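Local atomic coordinates of protein (adenylosuccinate lyase) (Thermotoga maritima, PDB entry 1C3C), a protein that catalyses two non-consecutive steps of de novo purine biosynthesis, cleaving fumarate from adenylosuccinate and, in the earlier step, from the succinylated carboxamide precursor SAICAR. Residues N49-D54 / S78-D83; K117-V122 / V324-V329. All coordinates share one frame; numbering follows the deposited sequence.

Contact 1 of 2, residues N49-D54 / S78-D83; sequences NNAKID and SMIGED
M79 and I80, at the end of helix 68-80, pack against N50, A51 and K52, where helix 43-50 gives way to an extended link. This is helix-end packing in the small helical N-terminal region of a fumarase/aspartase-superfamily lyase: the chain leaves one helix, runs through 55-65 and 68-80, and returns to the point where it left helix 43-50. The packing contacts centre on M79 and I80. With CG beside the backbone N and the chain extended beyond it (chi2 174°), M79 lays its sulfur along the link and brings CE to 3.4 Å from K52 O; the same side chain also touches L57 and F58, as a long, unbranched methionine can lie between the link and helix 55-65. N50 CB packs 3.4 Å from M79 O. I80 CG2 rests 3.9 Å from N50 CB and 4.4 Å from A51 CB, and the small A51 methyl also meets L23 of helix 15-35. The polar contacts begin with sulfur. K52 N points its hydrogen at M79 SD over 3.4 Å, at a fairly straight 162°, a weak bond that a long thioether can accept from a backbone no longer in helical form. K52 itself turns its chain at chi2 (-64°), which carries NZ back to N49 O, 2.8 Å away, so the ammonium takes up a carbonyl at the end of helix 43-50. One water links the two segments: the amide of N50 reaches it, ND2 donating across 3.1 Å, and the water in turn donates to I80 O and to D83 OD2, the latter 2.7 Å away; the same OD2 forms a salt bridge with R46.

Contact 2 of 2, residues K117-V122 / V324-V329; sequences KEFCDV and VTATNV
Two long helices of the central bundle, 93-129 and 303-332, run side by side here, with F119 and V122 of one set against A326 and T327 of the other. The short segments lie almost parallel, 14° apart, with axes 9.4 Å from each other. F119 reaches across with CG anti to its own N (chi1 -170°), a torsion that sends the ring past T327 to the methyl of A326, where CZ and A326 CB are 3.7 Å apart. The small alanine admits the end of the ring to the other helix, and CE1 comes 3.7 Å from A326 O. Nearer the base, T327 OG1 stands 3.3 Å from F119 CB and lies oblique to the ring; no hydrogen bond crosses, and the hydroxyl is bonded instead to I323 O, one turn back in its own helix. A threonine can thus be buried here, its polar end satisfied locally while its methyl serves the interface. A bundle of long helices forms the core of the fumarase/aspartase fold, and this pair runs in the same direction; I235 of helix 216-242 and M160 of helix 149-173 also touch the phenyl group. Replacing F119 with an alanine would probably open a gap between the helices and leave the A326 methyl without its aromatic neighbour. Beta-branched V122, crossing T327 at a slant, brings CG2 within 3.7 Å of T327 CG2.

Overall arrangement
The two contacts lie in different parts of one elongated chain, with centres 44 Å apart and nearest atoms about 27 Å apart. Contact 1 is near one end, about 41 Å from the centre of the chain, and ties together short helices close in sequence; contact 2, about 11 Å from that centre, joins helices whose segments are 202 residues apart. They follow in series, helix 68-80 leading on to helix 93-129, so the chain leaves the peripheral region of contact 1 to enter the bundle of contact 2. In this superfamily active sites form where several subunits meet; no other subunit of the tetramer touches either contact, and each joins parts of a single chain.

Contact 1 of 2, residues N49-D54 / S78-D83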
ATOM      1  N   ASN A  49      24.180  40.303  -1.245  1.00 21.19           N
ATOM      2  CA  ASN A  49      24.815  40.845  -2.454  1.00 22.08           C
ATOM      3  C   ASN A  49      25.771  39.841  -3.061  1.00 21.73           C
ATOM      4  O   ASN A  49      25.949  39.842  -4.288  1.00 22.65           O
ATOM      5  CB  ASN A  49      25.553  42.157  -2.123  1.00 23.98           C
ATOM      6  CG  ASN A  49      24.624  43.333  -1.878  1.00 26.40           C
ATOM      7  OD1 ASN A  49      23.506  43.338  -2.416  1.00 27.89           O
ATOM      8  ND2 ASN A  49      25.036  44.312  -1.096  1.00 27.03           N
ATOM      9  N   ASN A  50      26.457  39.031  -2.262  1.00 19.77           N
ATOM     10  CA  ASN A  50      27.585  38.227  -2.700  1.00 21.19           C
ATOM     11  C   ASN A  50      27.191  36.771  -2.982  1.00 21.16           C
ATOM     12  O   ASN A  50      27.829  36.026  -3.724  1.00 20.57           O
ATOM     13  CB  ASN A  50      28.654  38.226  -1.589  1.00 22.17           C
ATOM     14  CG  ASN A  50      29.453  39.528  -1.514  1.00 24.71           C
ATOM     15  OD1 ASN A  50      29.872  39.936  -2.586  1.00 24.24           O
ATOM     16  ND2 ASN A  50      29.706  40.012  -0.286  1.00 26.45           N
ATOM     17  N   ALA A  51      26.112  36.316  -2.337  1.00 21.04           N
ATOM     18  CA  ALA A  51      25.814  34.887  -2.373  1.00 22.17           C
ATOM     19  C   ALA A  51      25.058  34.571  -3.666  1.00 24.18           C
ATOM     20  O   ALA A  51      23.909  34.975  -3.856  1.00 24.69           O
ATOM     21  CB  ALA A  51      25.012  34.435  -1.164  1.00 21.94           C
ATOM     22  N   LYS A  52      25.740  33.896  -4.566  1.00 25.59           N
ATOM     23  CA  LYS A  52      25.147  33.531  -5.847  1.00 27.53           C
ATOM     24  C   LYS A  52      24.933  32.020  -5.915  1.00 26.12           C
ATOM     25  O   LYS A  52      25.738  31.252  -5.384  1.00 25.56           O
ATOM     26  CB  LYS A  52      26.094  33.896  -6.985  1.00 30.95           C
ATOM     27  CG  LYS A  52      26.716  35.283  -6.918  1.00 33.64           C
ATOM     28  CD  LYS A  52      25.666  36.376  -7.030  1.00 35.07           C
ATOM     29  CE  LYS A  52      26.328  37.742  -7.197  1.00 36.78           C
ATOM     30  NZ  LYS A  52      25.366  38.812  -6.778  1.00 38.00           N
ATOM     31  N   ILE A  53      23.855  31.609  -6.580  1.00 24.94           N
ATOM     32  CA  ILE A  53      23.648  30.172  -6.749  1.00 25.23           C
ATOM     33  C   ILE A  53      24.493  29.678  -7.908  1.00 26.87           C
ATOM     34  O   ILE A  53      24.267  30.121  -9.035  1.00 28.47           O
ATOM     35  CB  ILE A  53      22.142  29.875  -6.971  1.00 24.72           C
ATOM     36  CG1 ILE A  53      21.336  30.367  -5.748  1.00 24.04           C
ATOM     37  CG2 ILE A  53      21.940  28.387  -7.193  1.00 24.88           C
ATOM     38  CD1 ILE A  53      21.838  29.819  -4.418  1.00 22.81           C
ATOM     39  N   ASP A  54      25.455  28.821  -7.646  1.00 27.54           N
ATOM     40  CA  ASP A  54      26.300  28.208  -8.667  1.00 29.36           C
ATOM     41  C   ASP A  54      26.223  26.689  -8.506  1.00 28.11           C
ATOM     42  O   ASP A  54      26.938  26.068  -7.716  1.00 26.78           O
ATOM     43  CB  ASP A  54      27.730  28.723  -8.505  1.00 31.48           C
ATOM     44  CG  ASP A  54      28.719  28.199  -9.524  1.00 34.07           C
ATOM     45  OD1 ASP A  54      28.388  27.279 -10.303  1.00 34.53           O
ATOM     46  OD2 ASP A  54      29.864  28.718  -9.527  1.00 35.63           O
ATOM     47  N   SER A  78      32.921  30.735   0.182  1.00 24.95           N
ATOM     48  CA  SER A  78      33.958  31.148  -0.733  1.00 26.17           C
ATOM     49  C   SER A  78      33.605  32.438  -1.464  1.00 25.61           C
ATOM     50  O   SER A  78      34.463  33.033  -2.134  1.00 27.18           O
ATOM     51  CB  SER A  78      34.278  30.034  -1.743  1.00 27.04           C
ATOM     52  OG  SER A  78      33.323  29.986  -2.796  1.00 27.83           O
ATOM     53  N   MET A  79      32.362  32.890  -1.401  1.00 22.84           N
ATOM     54  CA  MET A  79      31.910  34.105  -2.037  1.00 21.46           C
ATOM     55  C   MET A  79      31.708  35.276  -1.074  1.00 20.66           C
ATOM     56  O   MET A  79      31.511  36.411  -1.521  1.00 19.75           O
ATOM     57  CB  MET A  79      30.547  33.844  -2.709  1.00 21.05           C
ATOM     58  CG  MET A  79      30.519  32.740  -3.763  1.00 18.49           C
ATOM     59  SD  MET A  79      28.760  32.426  -4.363  1.00 12.57           S
ATOM     60  CE  MET A  79      29.024  30.721  -4.826  1.00 18.67           C
ATOM     61  N   ILE A  80      31.651  34.998   0.243  1.00 19.81           N
ATOM     62  CA  ILE A  80      31.192  36.048   1.156  1.00 19.66           C
ATOM     63  C   ILE A  80      32.276  36.547   2.098  1.00 20.63           C
ATOM     64  O   ILE A  80      31.935  37.368   2.967  1.00 19.83           O
ATOM     65  CB  ILE A  80      29.939  35.599   1.972  1.00 19.23           C
ATOM     66  CG1 ILE A  80      30.241  34.356   2.835  1.00 18.73           C
ATOM     67  CG2 ILE A  80      28.795  35.296   0.989  1.00 18.36           C
ATOM     68  CD1 ILE A  80      29.070  34.027   3.778  1.00 18.52           C
ATOM     69  N   GLY A  81      33.517  36.127   1.932  1.00 22.11           N
ATOM     70  CA  GLY A  81      34.609  36.759   2.703  1.00 24.07           C
ATOM     71  C   GLY A  81      34.469  36.521   4.210  1.00 24.92           C
ATOM     72  O   GLY A  81      34.060  35.437   4.642  1.00 24.14           O
ATOM     73  N   GLU A  82      34.759  37.532   5.023  1.00 25.57           N
ATOM     74  CA  GLU A  82      34.784  37.365   6.484  1.00 28.19           C
ATOM     75  C   GLU A  82      33.385  37.212   7.074  1.00 25.20           C
ATOM     76  O   GLU A  82      33.208  36.811   8.231  1.00 24.43           O
ATOM     77  CB  GLU A  82      35.428  38.567   7.183  1.00 33.28           C
ATOM     78  CG  GLU A  82      36.819  38.901   6.687  1.00 39.55           C
ATOM     79  CD  GLU A  82      37.933  38.071   7.268  1.00 44.09           C
ATOM     80  OE1 GLU A  82      37.721  36.915   7.695  1.00 45.84           O
ATOM     81  OE2 GLU A  82      39.088  38.583   7.318  1.00 46.55           O
ATOM     82  N   ASP A  83      32.348  37.520   6.272  1.00 21.51           N
ATOM     83  CA  ASP A  83      30.995  37.251   6.727  1.00 20.74           C
ATOM     84  C   ASP A  83      30.692  35.748   6.845  1.00 19.35           C
ATOM     85  O   ASP A  83      29.641  35.411   7.408  1.00 18.48           O
ATOM     86  CB  ASP A  83      29.967  37.917   5.818  1.00 21.53           C
ATOM     87  CG  ASP A  83      29.952  39.429   6.002  1.00 23.43           C
ATOM     88  OD1 ASP A  83      30.250  39.921   7.101  1.00 25.33           O
ATOM     89  OD2 ASP A  83      29.606  40.145   5.037  1.00 23.70           O
TER
HETATM   90  O   HOH W   1      29.634  38.979   2.586  1.00 26.43           O

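Contact 2 of 2, residues K117-V122 / V324-V329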
ATOM      1  N   LYS A 117      -9.157  25.508  -6.956  1.00 10.27           N
ATOM      2  CA  LYS A 117     -10.287  26.464  -6.982  1.00 11.57           C
ATOM      3  C   LYS A 117     -10.765  26.733  -8.406  1.00 11.83           C
ATOM      4  O   LYS A 117     -11.982  26.871  -8.634  1.00 12.34           O
ATOM      5  CB  LYS A 117      -9.846  27.784  -6.326  1.00 12.18           C
ATOM      6  CG  LYS A 117      -9.675  27.647  -4.822  1.00 14.10           C
ATOM      7  CD  LYS A 117      -9.192  29.009  -4.275  1.00 16.95           C
ATOM      8  CE  LYS A 117      -9.038  28.863  -2.751  1.00 20.28           C
ATOM      9  NZ  LYS A 117      -8.385  30.077  -2.174  1.00 22.19           N
ATOM     10  N   GLU A 118      -9.862  26.843  -9.377  1.00 12.01           N
ATOM     11  CA  GLU A 118     -10.257  27.002 -10.770  1.00 13.58           C
ATOM     12  C   GLU A 118     -11.045  25.813 -11.287  1.00 11.85           C
ATOM     13  O   GLU A 118     -11.990  25.980 -12.075  1.00 11.93           O
ATOM     14  CB  GLU A 118      -9.047  27.215 -11.719  1.00 18.27           C
ATOM     15  CG  GLU A 118      -8.407  28.575 -11.384  1.00 25.13           C
ATOM     16  CD  GLU A 118      -7.204  28.878 -12.266  1.00 31.09           C
ATOM     17  OE1 GLU A 118      -7.072  28.251 -13.344  1.00 33.45           O
ATOM     18  OE2 GLU A 118      -6.388  29.757 -11.878  1.00 33.80           O
ATOM     19  N   PHE A 119     -10.628  24.611 -10.921  1.00 11.06           N
ATOM     20  CA  PHE A 119     -11.382  23.415 -11.256  1.00 10.74           C
ATOM     21  C   PHE A 119     -12.806  23.486 -10.660  1.00 10.97           C
ATOM     22  O   PHE A 119     -13.777  23.187 -11.358  1.00 10.82           O
ATOM     23  CB  PHE A 119     -10.664  22.143 -10.763  1.00 10.06           C
ATOM     24  CG  PHE A 119     -11.220  20.820 -11.255  1.00 11.00           C
ATOM     25  CD1 PHE A 119     -11.895  20.679 -12.453  1.00 11.39           C
ATOM     26  CD2 PHE A 119     -11.060  19.694 -10.454  1.00 11.44           C
ATOM     27  CE1 PHE A 119     -12.402  19.465 -12.866  1.00 11.14           C
ATOM     28  CE2 PHE A 119     -11.538  18.449 -10.864  1.00 12.15           C
ATOM     29  CZ  PHE A 119     -12.202  18.332 -12.081  1.00 11.81           C
ATOM     30  N   CYS A 120     -12.963  23.877  -9.385  1.00  9.92           N
ATOM     31  CA  CYS A 120     -14.285  24.068  -8.806  1.00 11.14           C
ATOM     32  C   CYS A 120     -15.124  25.044  -9.619  1.00 11.72           C
ATOM     33  O   CYS A 120     -16.334  24.848  -9.836  1.00 10.87           O
ATOM     34  CB  CYS A 120     -14.101  24.617  -7.352  1.00 11.71           C
ATOM     35  SG  CYS A 120     -13.567  23.331  -6.200  1.00 12.60           S
ATOM     36  N   ASP A 121     -14.494  26.161 -10.052  1.00 12.16           N
ATOM     37  CA  ASP A 121     -15.246  27.154 -10.829  1.00 13.67           C
ATOM     38  C   ASP A 121     -15.798  26.516 -12.112  1.00 12.94           C
ATOM     39  O   ASP A 121     -16.948  26.749 -12.497  1.00 13.54           O
ATOM     40  CB  ASP A 121     -14.376  28.360 -11.175  1.00 16.34           C
ATOM     41  CG  ASP A 121     -14.012  29.235  -9.983  1.00 19.88           C
ATOM     42  OD1 ASP A 121     -14.670  29.214  -8.920  1.00 20.24           O
ATOM     43  OD2 ASP A 121     -12.995  29.961 -10.117  1.00 21.77           O
ATOM     44  N   VAL A 122     -14.970  25.729 -12.783  1.00 11.34           N
ATOM     45  CA  VAL A 122     -15.387  25.032 -14.004  1.00 11.94           C
ATOM     46  C   VAL A 122     -16.506  24.044 -13.719  1.00 11.29           C
ATOM     47  O   VAL A 122     -17.493  23.955 -14.473  1.00 12.34           O
ATOM     48  CB  VAL A 122     -14.185  24.342 -14.657  1.00 12.41           C
ATOM     49  CG1 VAL A 122     -14.616  23.314 -15.699  1.00 13.55           C
ATOM     50  CG2 VAL A 122     -13.274  25.405 -15.314  1.00 13.52           C
ATOM     51  N   VAL A 324      -5.004  20.281 -13.509  1.00 11.02           N
ATOM     52  CA  VAL A 324      -5.075  21.109 -14.733  1.00 12.44           C
ATOM     53  C   VAL A 324      -5.719  20.348 -15.888  1.00 11.50           C
ATOM     54  O   VAL A 324      -6.566  20.866 -16.627  1.00 11.82           O
ATOM     55  CB  VAL A 324      -3.664  21.587 -15.136  1.00 13.88           C
ATOM     56  CG1 VAL A 324      -3.670  22.272 -16.496  1.00 15.73           C
ATOM     57  CG2 VAL A 324      -3.179  22.559 -14.046  1.00 14.59           C
ATOM     58  N   THR A 325      -5.345  19.076 -16.039  1.00 10.74           N
ATOM     59  CA  THR A 325      -5.849  18.238 -17.123  1.00 11.01           C
ATOM     60  C   THR A 325      -7.332  17.943 -16.954  1.00 11.02           C
ATOM     61  O   THR A 325      -8.113  18.093 -17.903  1.00 10.94           O
ATOM     62  CB  THR A 325      -5.056  16.919 -17.165  1.00 11.14           C
ATOM     63  OG1 THR A 325      -3.681  17.233 -17.470  1.00 11.59           O
ATOM     64  CG2 THR A 325      -5.549  15.992 -18.281  1.00 12.27           C
ATOM     65  N   ALA A 326      -7.751  17.551 -15.727  1.00 11.04           N
ATOM     66  CA  ALA A 326      -9.167  17.322 -15.471  1.00 10.57           C
ATOM     67  C   ALA A 326      -9.983  18.587 -15.717  1.00 10.46           C
ATOM     68  O   ALA A 326     -11.137  18.498 -16.158  1.00 10.93           O
ATOM     69  CB  ALA A 326      -9.439  16.843 -14.019  1.00 11.94           C
ATOM     70  N   THR A 327      -9.420  19.735 -15.333  1.00 10.75           N
ATOM     71  CA  THR A 327     -10.155  20.990 -15.562  1.00 11.08           C
ATOM     72  C   THR A 327     -10.435  21.151 -17.064  1.00 11.73           C
ATOM     73  O   THR A 327     -11.544  21.515 -17.473  1.00 12.27           O
ATOM     74  CB  THR A 327      -9.324  22.172 -15.044  1.00 11.37           C
ATOM     75  OG1 THR A 327      -9.063  22.031 -13.631  1.00 11.30           O
ATOM     76  CG2 THR A 327     -10.068  23.496 -15.229  1.00 11.78           C
ATOM     77  N   ASN A 328      -9.423  20.927 -17.902  1.00 12.28           N
ATOM     78  CA  ASN A 328      -9.645  21.074 -19.364  1.00 14.31           C
ATOM     79  C   ASN A 328     -10.610  20.007 -19.863  1.00 13.24           C
ATOM     80  O   ASN A 328     -11.449  20.314 -20.717  1.00 13.36           O
ATOM     81  CB  ASN A 328      -8.315  20.968 -20.133  1.00 18.29           C
ATOM     82  CG  ASN A 328      -8.593  21.119 -21.629  1.00 23.04           C
ATOM     83  OD1 ASN A 328      -8.565  20.213 -22.480  1.00 26.49           O
ATOM     84  ND2 ASN A 328      -8.986  22.343 -21.969  1.00 25.57           N
ATOM     85  N   VAL A 329     -10.507  18.761 -19.378  1.00 12.28           N
ATOM     86  CA  VAL A 329     -11.505  17.760 -19.779  1.00 12.16           C
ATOM     87  C   VAL A 329     -12.930  18.243 -19.504  1.00 12.37           C
ATOM     88  O   VAL A 329     -13.798  18.219 -20.400  1.00 13.39           O
ATOM     89  CB  VAL A 329     -11.222  16.424 -19.049  1.00 12.22           C
ATOM     90  CG1 VAL A 329     -12.349  15.394 -19.249  1.00 12.71           C
ATOM     91  CG2 VAL A 329      -9.906  15.885 -19.624  1.00 11.02           C
TER